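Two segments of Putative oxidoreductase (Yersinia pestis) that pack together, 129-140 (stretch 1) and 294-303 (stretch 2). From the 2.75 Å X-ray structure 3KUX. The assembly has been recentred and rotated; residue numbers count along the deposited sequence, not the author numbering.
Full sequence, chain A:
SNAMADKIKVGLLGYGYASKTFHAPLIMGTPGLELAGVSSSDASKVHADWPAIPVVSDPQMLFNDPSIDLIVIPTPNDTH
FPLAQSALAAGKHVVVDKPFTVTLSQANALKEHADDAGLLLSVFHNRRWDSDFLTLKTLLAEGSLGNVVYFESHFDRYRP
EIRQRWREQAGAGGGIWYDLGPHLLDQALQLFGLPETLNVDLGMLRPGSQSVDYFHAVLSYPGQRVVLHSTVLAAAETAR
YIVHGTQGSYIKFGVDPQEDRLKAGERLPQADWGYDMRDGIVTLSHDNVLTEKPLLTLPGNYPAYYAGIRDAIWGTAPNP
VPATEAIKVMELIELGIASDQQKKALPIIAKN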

# COMPACT_ATOMS: atom_id res chain seq x y z
N TRP A 129 3.53 1.35 6.35
CA TRP A 129 4.81 1.83 6.87
C TRP A 129 5.06 3.31 6.59
O TRP A 129 6.20 3.78 6.66
N ASP A 130 3.98 4.03 6.28
CA ASP A 130 3.99 5.48 6.21
C ASP A 130 4.28 6.06 7.59
O ASP A 130 3.86 5.50 8.61
N SER A 131 5.00 7.18 7.62
CA SER A 131 5.34 7.83 8.89
C SER A 131 4.09 8.09 9.73
O SER A 131 4.06 7.79 10.93
N ASP A 132 3.06 8.66 9.12
CA ASP A 132 1.88 9.02 9.89
C ASP A 132 1.19 7.79 10.48
O ASP A 132 0.82 7.78 11.66
N PHE A 133 1.04 6.74 9.68
CA PHE A 133 0.35 5.54 10.13
C PHE A 133 1.08 4.85 11.29
O PHE A 133 0.47 4.50 12.30
N LEU A 134 2.39 4.65 11.15
CA LEU A 134 3.16 4.07 12.23
C LEU A 134 2.91 4.86 13.52
O LEU A 134 2.56 4.28 14.56
N THR A 135 3.08 6.17 13.43
CA THR A 135 2.91 7.04 14.59
C THR A 135 1.56 6.80 15.24
O THR A 135 1.46 6.68 16.46
N LEU A 136 0.53 6.74 14.40
CA LEU A 136 -0.83 6.53 14.86
C LEU A 136 -1.03 5.20 15.59
O LEU A 136 -1.57 5.16 16.69
N LYS A 137 -0.58 4.10 14.96
CA LYS A 137 -0.65 2.78 15.60
C LYS A 137 -0.12 2.84 17.03
O LYS A 137 -0.72 2.27 17.95
N THR A 138 1.00 3.53 17.20
CA THR A 138 1.63 3.65 18.51
C THR A 138 0.80 4.49 19.47
O THR A 138 0.73 4.19 20.66
N LEU A 139 0.17 5.54 18.96
CA LEU A 139 -0.66 6.41 19.79
C LEU A 139 -1.89 5.67 20.34
O LEU A 139 -2.27 5.85 21.50
N LEU A 140 -2.50 4.84 19.50
CA LEU A 140 -3.67 4.08 19.91
C LEU A 140 -3.26 3.00 20.90
O LEU A 140 -3.98 2.71 21.85
N PRO A 294 2.63 18.73 20.40
CA PRO A 294 2.98 17.99 19.20
C PRO A 294 3.43 16.58 19.55
O PRO A 294 4.15 16.38 20.52
N LEU A 295 3.01 15.61 18.75
CA LEU A 295 3.43 14.23 18.93
C LEU A 295 4.53 13.88 17.95
O LEU A 295 4.36 13.98 16.74
N LEU A 296 5.68 13.48 18.49
CA LEU A 296 6.83 13.08 17.69
C LEU A 296 6.43 12.06 16.64
O LEU A 296 5.95 10.97 16.97
N THR A 297 6.64 12.39 15.37
CA THR A 297 6.26 11.50 14.27
C THR A 297 7.33 10.46 13.95
O THR A 297 8.44 10.81 13.56
N LEU A 298 7.00 9.18 14.10
CA LEU A 298 7.92 8.13 13.69
C LEU A 298 8.26 8.26 12.21
O LEU A 298 7.41 8.65 11.40
N PRO A 299 9.51 7.95 11.84
CA PRO A 299 9.91 7.99 10.44
C PRO A 299 9.21 6.91 9.61
O PRO A 299 8.94 5.82 10.11
N GLY A 300 8.92 7.23 8.35
CA GLY A 300 8.38 6.25 7.42
C GLY A 300 9.40 5.14 7.27
O GLY A 300 10.59 5.37 7.47
N ASN A 301 8.95 3.94 6.92
CA ASN A 301 9.86 2.80 6.91
C ASN A 301 9.46 1.73 5.91
O ASN A 301 9.16 0.59 6.29
N TYR A 302 9.45 2.09 4.63
CA TYR A 302 9.02 1.15 3.61
C TYR A 302 9.89 -0.10 3.61
O TYR A 302 9.38 -1.21 3.40
N PRO A 303 11.20 0.06 3.85
CA PRO A 303 12.12 -1.09 3.85
C PRO A 303 11.67 -2.22 4.77
O PRO A 303 12.02 -3.37 4.54

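The helix of stretch 1, residues 131-140, lies along stretch 2, which is mostly loop, and the two bury 638 Å² between them. They run in opposite senses: Trp 129 sits near Asn 301, Ser 131 near Gly 300, and Thr 135 near Leu 298.

Three hydrogen bonds cross the contact. The backbone supplies both partners of one, in which Asn 301 N donates to Trp 129 O at 2.8 Å with a nearly straight angle of 164°. A second bond joins side chains whose CA-to-CB bonds both point away from the opposing stretch but whose ends return to it. Tyr 302, with chi1 m, carries its hydroxyl far enough for OH to donate to OD1 of Asp 130 at 2.4 Å, a very short distance. Asp 130 precedes the helix at the N-cap position, yet its side chain makes no capping bond. Thr 135, also m, completes the set: its OG1 donates to Ser 131 O at 2.8 Å, one turn back in its own helix, and accepts a weak bond from Leu 298 N, also at 2.8 Å. A threonine suits this place because one hydroxyl can do both while its methyl remains free for apolar packing.

That methyl leads into the apolar contacts. Thr 135 CG2 lies 3.5 Å from CD2 of Leu 295, a t,p leucine pointing toward the helix, and Leu 139 CB approaches the same Leu 295 CD2 at 4.3 Å. Just before Thr 135 in the helix, Leu 134 (m,t) points toward stretch 2; its CB is 4.3 Å from Leu 298 CD1, and its CD1 is 3.5 Å from Pro 299 O. Leu 298, also m,t, reaches on to Thr 138, whose OG1 is 3.6 Å from Leu 298 CD1. Thr 138 OG1 donates to Leu 134 O at 3.2 Å, so its polarity is met within the helix.

At the helix start the packing is tight. Ser 131, chi1 p, brings CB to 3.1 Å from Leu 298 O and 3.4 Å from Gly 300 N, while its OG bonds elsewhere in the structure. Small residues fit this close approach, with the CA atoms of Ser 131 and Gly 300 only 3.7 Å apart. Trp 129 (m) starts toward stretch 2, and its CB meets the edge of the Tyr 302 ring, 4.0 Å from CD1, before its indole leads away.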

# COMPACT_ATOMS: atom_id res chain seq x y z
CB TRP A 129 5.95 0.96 6.35
CG TRP A 129 5.93 -0.39 6.97
CD1 TRP A 129 6.44 -0.74 8.20
CD2 TRP A 129 5.35 -1.58 6.43
NE1 TRP A 129 6.22 -2.08 8.44
CE2 TRP A 129 5.55 -2.62 7.37
CE3 TRP A 129 4.69 -1.87 5.23
CZ2 TRP A 129 5.11 -3.92 7.15
CZ3 TRP A 129 4.24 -3.17 5.01
CH2 TRP A 129 4.46 -4.17 5.97
CB ASP A 130 2.64 6.01 5.74
CG ASP A 130 2.56 6.16 4.24
OD1 ASP A 130 3.56 5.87 3.55
OD2 ASP A 130 1.48 6.57 3.74
CB SER A 131 6.06 9.14 8.61
OG SER A 131 5.27 9.97 7.79
CB ASP A 132 0.91 9.89 9.06
CG ASP A 132 0.77 9.42 7.62
OD1 ASP A 132 0.61 8.20 7.40
OD2 ASP A 132 0.80 10.27 6.70
CB PHE A 133 0.17 4.57 8.96
CG PHE A 133 -0.67 3.37 9.29
CD1 PHE A 133 -2.03 3.50 9.53
CD2 PHE A 133 -0.09 2.11 9.37
CE1 PHE A 133 -2.80 2.40 9.84
CE2 PHE A 133 -0.86 1.00 9.68
CZ PHE A 133 -2.22 1.14 9.91
CB LEU A 134 4.66 4.05 11.89
CG LEU A 134 5.06 3.08 10.77
CD1 LEU A 134 6.49 3.33 10.30
CD2 LEU A 134 4.86 1.64 11.21
CB THR A 135 3.00 8.51 14.19
OG1 THR A 135 4.27 8.75 13.57
CG2 THR A 135 2.86 9.40 15.41
CB LEU A 136 -1.80 6.65 13.69
CG LEU A 136 -3.27 6.45 14.04
CD1 LEU A 136 -3.69 7.44 15.11
CD2 LEU A 136 -4.10 6.60 12.79
CB LYS A 137 0.15 1.74 14.81
CG LYS A 137 -0.55 1.20 13.58
CD LYS A 137 0.30 0.15 12.86
CE LYS A 137 0.60 -1.03 13.77
NZ LYS A 137 1.38 -2.09 13.07
CB THR A 138 3.04 4.26 18.37
OG1 THR A 138 3.78 3.53 17.39
CG2 THR A 138 3.78 4.20 19.69
CB LEU A 139 -1.10 7.65 19.02
CG LEU A 139 -2.07 8.58 19.74
CD1 LEU A 139 -1.39 9.25 20.92
CD2 LEU A 139 -2.65 9.62 18.79
CB LEU A 140 -4.35 3.44 18.70
CG LEU A 140 -4.79 4.37 17.57
CD1 LEU A 140 -5.43 3.58 16.45
CD2 LEU A 140 -5.73 5.46 18.08
CB PRO A 294 4.15 18.78 18.62
CG PRO A 294 4.74 19.47 19.78
CD PRO A 294 3.60 19.80 20.68
CB LEU A 295 2.25 13.29 18.73
CG LEU A 295 2.58 11.80 18.70
CD1 LEU A 295 2.97 11.32 20.09
CD2 LEU A 295 1.39 11.02 18.18
CB LEU A 296 7.90 12.49 18.60
CG LEU A 296 9.17 12.00 17.92
CD1 LEU A 296 10.00 13.20 17.48
CD2 LEU A 296 9.96 11.09 18.86
CB THR A 297 6.00 12.31 12.98
OG1 THR A 297 4.97 13.27 13.21
CG2 THR A 297 5.58 11.39 11.85
CB LEU A 298 7.34 6.76 13.98
CG LEU A 298 6.98 6.54 15.46
CD1 LEU A 298 6.48 5.12 15.68
CD2 LEU A 298 8.19 6.83 16.33
CB PRO A 299 11.41 7.72 10.49
CG PRO A 299 11.83 8.07 11.88
CD PRO A 299 10.66 7.78 12.75
CB ASN A 301 9.95 2.21 8.32
CG ASN A 301 11.06 1.20 8.46
OD1 ASN A 301 12.03 1.21 7.69
ND2 ASN A 301 10.94 0.31 9.44
CB TYR A 302 8.97 1.80 2.23
CG TYR A 302 7.81 2.77 2.03
CD1 TYR A 302 6.65 2.66 2.78
CD2 TYR A 302 7.87 3.77 1.06
CE1 TYR A 302 5.60 3.53 2.59
CE2 TYR A 302 6.82 4.64 0.86
CZ TYR A 302 5.69 4.52 1.63
OH TYR A 302 4.64 5.38 1.44
CB PRO A 303 13.44 -0.49 4.36
CG PRO A 303 13.34 0.97 4.08
CD PRO A 303 11.88 1.32 4.22